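Local coordinates for RabGAP/TBC protein (PDB 4P17) that probably acts as a flagellar GTPase-activating protein, its helical TBC domain being of the kind that speeds GTP hydrolysis by Rab GTPases, at residues T230-C235 and R263-M268; V246-D251 and H297-L302; L269-D274 and M303-D308. All coordinates share one frame; numbering follows the deposited sequence.

Of the helices these contacts use, 226-234 comes first along the chain, followed by helices 243-256 and 259-271, and last by helix 299-306. Contact 1 closes a loop of 27 residues, bringing 263-268 back against 230-235. Contact 2 opens inside that loop, at 246-251, and closes beyond it at 297-302, so the two cross. Contact 3, from 269-274 to 303-308, starts after contact 1 has closed and crosses contact 2 as well. Helix 259-271 serves contacts 1 and 3, and helix 299-306 serves contacts 2 and 3. L302 joins them, its side chain touching V264, M268 and I271, and ties the C-terminal helix into the all-helical TBC fold.

Contact 1 of 3, residues T230-C235 and R263-M268; sequences TDWYLC and RVALAM
W232 and Y233 both carry CG anti to the carbonyl carbon (chi1 -75° in each), and from neighbouring positions on helix 226-234 their rings reach the same methyl group, CB of A265. The two rings therefore receive this one small residue between them. W232 does the larger share. Its CB already points at helix 259-271, and the six-membered part of the indole comes up obliquely against A265: CE3 is 3.8 Å from A265 CB, and CZ3 comes equally near to A265 O. One turn further along, CH2 of the same ring meets M268 CB at 3.9 Å. The M268 chain bends at both chi2 and chi3, and it is the first methylene of the side chain, not the sulfur, that the indole touches. Y233 starts less directly, its CB pointing past the other helix, and its ring makes up the difference, with CE1 4.0 Å and OH 4.1 Å from A265 CB.

No hydrogen bond crosses here; the contact is mainly apolar. The helices run roughly antiparallel, with 146° between the directions of the two short segments, and their axes approach to 10.9 Å. That is a wide spacing, and the aromatic side chains of one helix span it to reach A265 and M268 CB on the other. A265 is also the nearest backbone partner of W232, CA to CA 7.5 Å.

This is part of the buried interior of the all-helical TBC domain. L203 of helix 201-210 packs against both Y233 and A265, while the W232 ring meets that of F237 in the loop that follows its own helix. M268, together with V264, then turns to L302, so helix 259-271 is sandwiched between helix 226-234 and the C-terminal helix 299-306.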
loop_
_atom_site.group_PDB
_atom_site.type_symbol
_atom_site.label_atom_id
_atom_site.label_comp_id
_atom_site.label_asym_id
_atom_site.label_seq_id
_atom_site.Cartn_x
_atom_site.Cartn_y
_atom_site.Cartn_z
ATOM N N THR A 230 0.273 7.818 10.881
ATOM C CA THR A 230 -1.160 7.521 10.858
ATOM C C THR A 230 -1.585 7.363 9.427
ATOM O O THR A 230 -2.145 6.331 9.071
ATOM C CB THR A 230 -2.016 8.610 11.522
ATOM O OG1 THR A 230 -1.834 8.558 12.941
ATOM C CG2 THR A 230 -3.504 8.408 11.196
ATOM N N ASP A 231 -1.301 8.352 8.581
ATOM C CA ASP A 231 -1.658 8.199 7.175
ATOM C C ASP A 231 -0.864 7.055 6.557
ATOM O O ASP A 231 -1.332 6.406 5.630
ATOM C CB ASP A 231 -1.423 9.483 6.383
ATOM C CG ASP A 231 -2.398 10.597 6.756
ATOM O OD1 ASP A 231 -3.534 10.306 7.212
ATOM O OD2 ASP A 231 -2.023 11.775 6.590
ATOM N N TRP A 232 0.344 6.792 7.042
ATOM C CA TRP A 232 1.117 5.732 6.433
ATOM C C TRP A 232 0.343 4.445 6.591
ATOM O O TRP A 232 0.215 3.638 5.661
ATOM C CB TRP A 232 2.487 5.573 7.063
ATOM C CG TRP A 232 3.466 6.619 6.685
ATOM C CD1 TRP A 232 3.320 7.613 5.746
ATOM C CD2 TRP A 232 4.772 6.778 7.234
ATOM N NE1 TRP A 232 4.462 8.365 5.676
ATOM C CE2 TRP A 232 5.370 7.874 6.577
ATOM C CE3 TRP A 232 5.499 6.092 8.214
ATOM C CZ2 TRP A 232 6.652 8.316 6.884
ATOM C CZ3 TRP A 232 6.782 6.538 8.516
ATOM C CH2 TRP A 232 7.335 7.646 7.855
ATOM N N TYR A 233 -0.154 4.252 7.799
ATOM C CA TYR A 233 -0.778 3.015 8.157
ATOM C C TYR A 233 -2.173 2.890 7.568
ATOM O O TYR A 233 -2.505 1.883 6.909
ATOM C CB TYR A 233 -0.861 2.936 9.644
ATOM C CG TYR A 233 0.424 2.633 10.352
ATOM C CD1 TYR A 233 1.547 2.188 9.689
ATOM C CD2 TYR A 233 0.478 2.761 11.729
ATOM C CE1 TYR A 233 2.694 1.856 10.401
ATOM C CE2 TYR A 233 1.589 2.452 12.424
ATOM C CZ TYR A 233 2.695 2.008 11.783
ATOM O OH TYR A 233 3.789 1.676 12.571
ATOM N N LEU A 234 -2.998 3.899 7.800
ATOM C CA LEU A 234 -4.393 3.809 7.345
ATOM C C LEU A 234 -4.484 3.706 5.818
ATOM O O LEU A 234 -5.338 3.005 5.275
ATOM C CB LEU A 234 -5.215 5.011 7.816
ATOM C CG LEU A 234 -5.473 5.164 9.312
ATOM C CD1 LEU A 234 -6.203 6.469 9.583
ATOM C CD2 LEU A 234 -6.255 3.961 9.844
ATOM N N CYS A 235 -3.630 4.445 5.129
ATOM C CA CYS A 235 -3.684 4.475 3.662
ATOM C C CYS A 235 -2.718 3.506 3.036
ATOM O O CYS A 235 -2.564 3.483 1.838
ATOM C CB CYS A 235 -3.396 5.881 3.151
ATOM S SG CYS A 235 -4.595 7.075 3.788
ATOM N N ARG A 263 7.289 -2.359 9.870
ATOM C CA ARG A 263 8.669 -2.624 9.443
ATOM C C ARG A 263 9.078 -1.627 8.381
ATOM O O ARG A 263 10.225 -1.150 8.358
ATOM C CB ARG A 263 8.835 -4.059 8.961
ATOM C CG ARG A 263 8.809 -4.990 10.147
ATOM C CD ARG A 263 8.696 -6.481 9.883
ATOM N NE ARG A 263 8.806 -7.174 11.174
ATOM C CZ ARG A 263 8.490 -8.448 11.410
ATOM N NH1 ARG A 263 8.014 -9.230 10.461
ATOM N NH2 ARG A 263 8.643 -8.937 12.623
ATOM N N VAL A 264 8.150 -1.291 7.495
ATOM C CA VAL A 264 8.471 -0.331 6.443
ATOM C C VAL A 264 8.526 1.100 7.056
ATOM O O VAL A 264 9.343 1.931 6.686
ATOM C CB VAL A 264 7.459 -0.422 5.292
ATOM C CG1 VAL A 264 7.662 0.712 4.282
ATOM C CG2 VAL A 264 7.634 -1.742 4.594
ATOM N N ALA A 265 7.631 1.382 7.975
ATOM C CA ALA A 265 7.630 2.674 8.640
ATOM C C ALA A 265 8.967 2.920 9.347
ATOM O O ALA A 265 9.555 4.010 9.225
ATOM C CB ALA A 265 6.486 2.727 9.598
ATOM N N LEU A 266 9.462 1.913 10.062
ATOM C CA LEU A 266 10.746 2.050 10.760
ATOM C C LEU A 266 11.853 2.270 9.736
ATOM O O LEU A 266 12.742 3.102 9.949
ATOM C CB LEU A 266 11.080 0.812 11.609
ATOM C CG LEU A 266 12.420 1.009 12.325
ATOM C CD1 LEU A 266 12.251 2.045 13.448
ATOM C CD2 LEU A 266 12.956 -0.271 12.832
ATOM N N ALA A 267 11.794 1.530 8.624
ATOM C CA ALA A 267 12.824 1.652 7.593
ATOM C C ALA A 267 12.857 3.078 7.046
ATOM O O ALA A 267 13.921 3.624 6.803
ATOM C CB ALA A 267 12.593 0.644 6.471
ATOM N N MET A 268 11.696 3.685 6.847
ATOM C CA MET A 268 11.648 5.078 6.410
ATOM C C MET A 268 12.336 6.003 7.378
ATOM O O MET A 268 13.028 6.927 6.968
ATOM C CB MET A 268 10.208 5.532 6.240
ATOM C CG MET A 268 9.522 4.907 5.099
ATOM S SD MET A 268 10.074 5.522 3.514
ATOM C CE MET A 268 9.785 7.288 3.641
#

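Contact 2 of 3, residues V246-D251 and H297-L302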
loop_
_atom_site.group_PDB
_atom_site.type_symbol
_atom_site.label_atom_id
_atom_site.label_comp_id
_atom_site.label_asym_id
_atom_site.label_seq_id
_atom_site.Cartn_x
_atom_site.Cartn_y
_atom_site.Cartn_z
ATOM N N VAL A 246 5.164 2.040 -3.206
ATOM C CA VAL A 246 4.000 1.553 -2.466
ATOM C C VAL A 246 3.739 0.082 -2.802
ATOM O O VAL A 246 3.524 -0.734 -1.894
ATOM C CB VAL A 246 2.720 2.361 -2.777
ATOM C CG1 VAL A 246 1.509 1.767 -2.047
ATOM C CG2 VAL A 246 2.855 3.819 -2.402
ATOM N N MET A 247 3.766 -0.265 -4.087
ATOM C CA MET A 247 3.374 -1.622 -4.496
ATOM C C MET A 247 4.333 -2.664 -3.952
ATOM O O MET A 247 3.942 -3.803 -3.701
ATOM C CB MET A 247 3.311 -1.769 -6.020
ATOM C CG MET A 247 2.541 -0.721 -6.719
ATOM S SD MET A 247 0.829 -0.749 -6.269
ATOM C CE MET A 247 0.266 0.520 -7.431
ATOM N N ARG A 248 5.592 -2.292 -3.735
ATOM C CA ARG A 248 6.504 -3.240 -3.119
ATOM C C ARG A 248 6.148 -3.499 -1.664
ATOM O O ARG A 248 6.261 -4.641 -1.162
ATOM C CB ARG A 248 7.938 -2.741 -3.211
ATOM C CG ARG A 248 8.536 -2.885 -4.586
ATOM C CD ARG A 248 8.937 -4.326 -4.884
ATOM N NE ARG A 248 9.878 -4.857 -3.901
ATOM C CZ ARG A 248 11.190 -4.613 -3.926
ATOM N NH1 ARG A 248 11.721 -3.875 -4.904
ATOM N NH2 ARG A 248 11.972 -5.127 -2.992
ATOM N N THR A 249 5.697 -2.472 -0.966
ATOM C CA THR A 249 5.190 -2.692 0.395
ATOM C C THR A 249 3.962 -3.622 0.345
ATOM O O THR A 249 3.782 -4.523 1.187
ATOM C CB THR A 249 4.825 -1.382 1.147
ATOM O OG1 THR A 249 3.580 -0.848 0.697
ATOM C CG2 THR A 249 5.915 -0.319 1.022
ATOM N N TRP A 250 3.143 -3.425 -0.669
ATOM C CA TRP A 250 1.918 -4.210 -0.809
ATOM C C TRP A 250 2.216 -5.658 -1.177
ATOM O O TRP A 250 1.542 -6.599 -0.682
ATOM C CB TRP A 250 1.014 -3.559 -1.859
ATOM C CG TRP A 250 0.309 -2.280 -1.380
ATOM C CD1 TRP A 250 0.598 -1.526 -0.232
ATOM C CD2 TRP A 250 -0.795 -1.625 -2.022
ATOM N NE1 TRP A 250 -0.286 -0.462 -0.150
ATOM C CE2 TRP A 250 -1.133 -0.494 -1.239
ATOM C CE3 TRP A 250 -1.545 -1.895 -3.185
ATOM C CZ2 TRP A 250 -2.187 0.381 -1.588
ATOM C CZ3 TRP A 250 -2.595 -1.009 -3.528
ATOM C CH2 TRP A 250 -2.901 0.100 -2.723
ATOM N N ASP A 251 3.221 -5.860 -2.028
ATOM C CA ASP A 251 3.706 -7.229 -2.323
ATOM C C ASP A 251 3.859 -8.024 -1.032
ATOM O O ASP A 251 3.304 -9.090 -0.865
ATOM C CB ASP A 251 5.053 -7.251 -3.050
ATOM C CG ASP A 251 4.984 -6.710 -4.487
ATOM O OD1 ASP A 251 3.879 -6.655 -5.038
ATOM O OD2 ASP A 251 6.055 -6.366 -5.062
ATOM N N HIS A 297 12.032 6.892 -4.113
ATOM C CA HIS A 297 11.994 6.104 -5.334
ATOM C C HIS A 297 12.818 4.831 -5.229
ATOM O O HIS A 297 12.607 3.904 -5.995
ATOM C CB HIS A 297 12.469 6.962 -6.520
ATOM C CG HIS A 297 11.562 8.107 -6.803
ATOM N ND1 HIS A 297 10.316 7.937 -7.374
ATOM C CD2 HIS A 297 11.683 9.430 -6.542
ATOM C CE1 HIS A 297 9.725 9.115 -7.482
ATOM N NE2 HIS A 297 10.529 10.034 -6.984
ATOM N N GLN A 298 13.695 4.756 -4.224
ATOM C CA GLN A 298 14.554 3.601 -4.063
ATOM C C GLN A 298 13.781 2.499 -3.357
ATOM O O GLN A 298 13.951 2.248 -2.148
ATOM C CB GLN A 298 15.832 3.969 -3.280
ATOM C CG GLN A 298 17.122 3.526 -3.960
ATOM C CD GLN A 298 17.070 2.112 -4.491
ATOM O OE1 GLN A 298 16.254 1.296 -4.059
ATOM N NE2 GLN A 298 17.937 1.816 -5.446
ATOM N N ARG A 299 12.905 1.837 -4.101
ATOM C CA ARG A 299 12.061 0.818 -3.500
ATOM C C ARG A 299 12.843 -0.447 -3.086
ATOM O O ARG A 299 12.480 -1.135 -2.139
ATOM C CB ARG A 299 10.905 0.460 -4.454
ATOM C CG ARG A 299 11.298 -0.019 -5.824
ATOM C CD ARG A 299 10.112 -0.019 -6.735
ATOM N NE ARG A 299 10.412 -0.669 -8.008
ATOM C CZ ARG A 299 10.809 -0.029 -9.096
ATOM N NH1 ARG A 299 10.977 1.288 -9.088
ATOM N NH2 ARG A 299 11.032 -0.712 -10.199
ATOM N N ASP A 300 13.962 -0.713 -3.754
ATOM C CA ASP A 300 14.790 -1.839 -3.380
ATOM C C ASP A 300 15.387 -1.622 -1.988
ATOM O O ASP A 300 15.345 -2.504 -1.111
ATOM C CB ASP A 300 15.935 -2.060 -4.375
ATOM C CG ASP A 300 15.509 -2.699 -5.685
ATOM O OD1 ASP A 300 14.430 -3.335 -5.773
ATOM O OD2 ASP A 300 16.329 -2.613 -6.629
ATOM N N VAL A 301 15.950 -0.437 -1.785
ATOM C CA VAL A 301 16.576 -0.124 -0.511
ATOM C C VAL A 301 15.529 -0.021 0.591
ATOM O O VAL A 301 15.789 -0.421 1.744
ATOM C CB VAL A 301 17.375 1.159 -0.621
ATOM C CG1 VAL A 301 17.875 1.621 0.750
ATOM C CG2 VAL A 301 18.514 0.934 -1.606
ATOM N N LEU A 302 14.353 0.502 0.272
ATOM C CA LEU A 302 13.309 0.557 1.303
ATOM C C LEU A 302 13.004 -0.839 1.828
ATOM O O LEU A 302 12.893 -1.050 3.045
ATOM C CB LEU A 302 12.010 1.195 0.784
ATOM C CG LEU A 302 10.923 1.302 1.878
ATOM C CD1 LEU A 302 11.369 2.172 3.068
ATOM C CD2 LEU A 302 9.634 1.866 1.271
HETATM O O HOH W 1 10.681 -3.547 -7.746
HETATM O O HOH W 2 14.780 -4.947 -1.944
#
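R248 and D300 form a salt bridge where helix 299-306 begins, the C-terminal helix of this all-helical TBC fold packing on helix 243-256. R248 NH1 donates to D300 OD1 at 2.9 Å with an N-H...O angle of 155°. The carboxylate oxygen sits at the guanidinium edge, close to its plane, although the two flat groups are clearly turned against each other. The R248 chain bends at chi2 (-76°) and chi3 (-57°), which leaves CG against R299 CD, 3.9 Å away, and turns NH1 to the carboxylate. The backbone O of R299 lies over one face of the R248 guanidinium. A looser apolar touch joins T249 CG2 to L302 CD2 at 4.3 Å.

Around this first shell, two waters are bridges. One accepts from R248 NH1 and from R299 NE; the other accepts from R248 NH2 and donates to D300 O at 2.6 Å. The two arginines are each drawn to their own acceptor: R248 NH2 also reaches R65 O, and R299 NH2 pairs with D34. The other carboxylate oxygen, D300 OD2, takes a hydrogen bond from N36 ND2, which would fix the rotation of the acid. A methionine in place of R248 would probably leave D300 OD1 without its charged mate and both bridging waters short of a donor.

Farther out, T249 OG1 donates to V246 O. Q298, at the N-cap of helix 299-306, accepts from V301 N at its OE1 over 2.9 Å, the donor standing above the amide plane.

Contact 3 of 3, residues L269-D274 and M303-D308; sequences LKIYED and MATAFD
T305 receives the side chains of two consecutive residues, K270 and I271, on different branches. Its methyl CG2 meets the lysine chain, 3.7 Å from K270 CE and a little farther from CD. Its hydroxyl side meets the isoleucine, with OG1 3.9 Å from I271 CD1. The CB of T305 points toward helix 259-271, and chi1 of -59° swings CG2 opposite the backbone N and sets OG1 beside it. In that position OG1 hydrogen-bonds to V301 O, one turn back in the same helix, so the hydroxyl has a polar partner even though its neighbour across the contact is a hydrocarbon.

K270 supplies the next largest share. It leaves the helix extended, then bends at chi3 and chi4, and this brings CE rather than NZ up to the other segment: CE lies 3.2 Å from D308 OD2. The ammonium is turned farther off, with NZ 4.2 Å from that same oxygen, beyond a salt bridge. D308 approaches from the opposite direction, and its other oxygen, OD1, accepts from I310 N. I271 starts out pointing past the other segment, but its extended arm ends at CD1, which lies 4.0 Å from T305 CB.

This is a contact near the surface, its centre about 17 Å from the centre of the chain, joining the C-terminal end of helix 259-271 to that of helix 299-306. T305 also rests on A267, one turn before I271, which carries the packing inward.

No hydrogen bond crosses between the segments. What joins them is mostly van der Waals contact, with K270 CE, the carbon next to the ammonium, set against a carboxylate oxygen, and the opposite charges of K270 and D308 probably add a modest attraction at a distance.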
loop_
_atom_site.group_PDB
_atom_site.type_symbol
_atom_site.label_atom_id
_atom_site.label_comp_id
_atom_site.label_asym_id
_atom_site.label_seq_id
_atom_site.Cartn_x
_atom_site.Cartn_y
_atom_site.Cartn_z
ATOM N N LEU A 269 12.122 5.772 8.669
ATOM C CA LEU A 269 12.734 6.610 9.682
ATOM C C LEU A 269 14.241 6.374 9.756
ATOM O O LEU A 269 14.997 7.312 10.008
ATOM C CB LEU A 269 12.076 6.368 11.025
ATOM C CG LEU A 269 10.573 6.688 11.062
ATOM C CD1 LEU A 269 9.928 6.409 12.421
ATOM C CD2 LEU A 269 10.311 8.132 10.649
ATOM N N LYS A 270 14.673 5.128 9.555
ATOM C CA LYS A 270 16.096 4.820 9.551
ATOM C C LYS A 270 16.790 5.534 8.402
ATOM O O LYS A 270 17.862 6.140 8.550
ATOM C CB LYS A 270 16.302 3.313 9.448
ATOM C CG LYS A 270 17.719 2.838 9.575
ATOM C CD LYS A 270 17.731 1.365 9.927
ATOM C CE LYS A 270 18.755 0.587 9.111
ATOM N NZ LYS A 270 20.098 1.218 9.086
ATOM N N ILE A 271 16.170 5.452 7.239
ATOM C CA ILE A 271 16.771 5.946 6.001
ATOM C C ILE A 271 16.911 7.480 6.047
ATOM O O ILE A 271 17.906 8.050 5.576
ATOM C CB ILE A 271 15.897 5.462 4.805
ATOM C CG1 ILE A 271 16.133 3.975 4.568
ATOM C CG2 ILE A 271 16.193 6.232 3.546
ATOM C CD1 ILE A 271 15.171 3.307 3.555
ATOM N N TYR A 272 15.925 8.158 6.633
ATOM C CA TYR A 272 15.924 9.622 6.649
ATOM C C TYR A 272 16.268 10.158 8.034
ATOM O O TYR A 272 16.018 11.312 8.319
ATOM C CB TYR A 272 14.568 10.149 6.203
ATOM C CG TYR A 272 14.361 9.863 4.766
ATOM C CD1 TYR A 272 15.029 10.602 3.796
ATOM C CD2 TYR A 272 13.574 8.803 4.362
ATOM C CE1 TYR A 272 14.877 10.315 2.449
ATOM C CE2 TYR A 272 13.419 8.506 3.019
ATOM C CZ TYR A 272 14.071 9.265 2.074
ATOM O OH TYR A 272 13.929 8.973 0.744
ATOM N N GLU A 273 16.855 9.311 8.874
ATOM C CA GLU A 273 17.195 9.718 10.237
ATOM C C GLU A 273 18.137 10.926 10.262
ATOM O O GLU A 273 17.886 11.899 10.979
ATOM C CB GLU A 273 17.846 8.579 11.015
ATOM C CG GLU A 273 18.074 8.970 12.467
ATOM C CD GLU A 273 18.853 7.939 13.263
ATOM O OE1 GLU A 273 19.604 7.120 12.663
ATOM O OE2 GLU A 273 18.716 7.954 14.508
ATOM N N ASP A 274 19.232 10.837 9.507
ATOM C CA ASP A 274 20.213 11.918 9.445
ATOM C C ASP A 274 19.506 13.238 9.132
ATOM O O ASP A 274 19.757 14.274 9.767
ATOM C CB ASP A 274 21.279 11.587 8.394
ATOM C CG ASP A 274 22.193 12.756 8.077
ATOM O OD1 ASP A 274 21.744 13.711 7.404
ATOM O OD2 ASP A 274 23.377 12.699 8.474
ATOM N N MET A 303 12.770 -1.796 0.942
ATOM C CA MET A 303 12.329 -3.102 1.436
ATOM C C MET A 303 13.503 -3.848 2.086
ATOM O O MET A 303 13.357 -4.521 3.106
ATOM C CB MET A 303 11.729 -3.934 0.326
ATOM C CG MET A 303 10.496 -3.304 -0.302
ATOM S SD MET A 303 9.296 -2.734 0.916
ATOM C CE MET A 303 8.640 -4.234 1.666
ATOM N N ALA A 304 14.675 -3.755 1.477
ATOM C CA ALA A 304 15.824 -4.411 2.054
ATOM C C ALA A 304 16.097 -3.836 3.460
ATOM O O ALA A 304 16.462 -4.562 4.409
ATOM C CB ALA A 304 17.015 -4.242 1.155
ATOM N N THR A 305 15.885 -2.538 3.616
ATOM C CA THR A 305 16.103 -1.936 4.929
ATOM C C THR A 305 15.022 -2.430 5.899
ATOM O O THR A 305 15.325 -2.771 7.037
ATOM C CB THR A 305 16.139 -0.397 4.871
ATOM O OG1 THR A 305 17.197 0.012 3.989
ATOM C CG2 THR A 305 16.381 0.196 6.251
ATOM N N ALA A 306 13.776 -2.522 5.442
ATOM C CA ALA A 306 12.692 -3.012 6.297
ATOM C C ALA A 306 12.951 -4.395 6.866
ATOM O O ALA A 306 12.501 -4.715 7.985
ATOM C CB ALA A 306 11.372 -3.019 5.516
ATOM N N PHE A 307 13.683 -5.221 6.123
ATOM C CA PHE A 307 13.905 -6.601 6.564
ATOM C C PHE A 307 15.304 -6.866 7.094
ATOM O O PHE A 307 15.633 -8.043 7.333
ATOM C CB PHE A 307 13.652 -7.602 5.427
ATOM C CG PHE A 307 12.290 -7.479 4.797
ATOM C CD1 PHE A 307 11.144 -7.801 5.527
ATOM C CD2 PHE A 307 12.161 -7.079 3.478
ATOM C CE1 PHE A 307 9.896 -7.689 4.965
ATOM C CE2 PHE A 307 10.918 -6.972 2.891
ATOM C CZ PHE A 307 9.771 -7.265 3.648
ATOM N N ASP A 308 16.120 -5.821 7.323
ATOM C CA ASP A 308 17.551 -6.045 7.574
ATOM C C ASP A 308 17.914 -6.644 8.925
ATOM O O ASP A 308 19.038 -7.113 9.093
ATOM C CB ASP A 308 18.375 -4.744 7.377
ATOM C CG ASP A 308 18.171 -3.667 8.465
ATOM O OD1 ASP A 308 17.769 -3.932 9.620
ATOM O OD2 ASP A 308 18.470 -2.489 8.135
#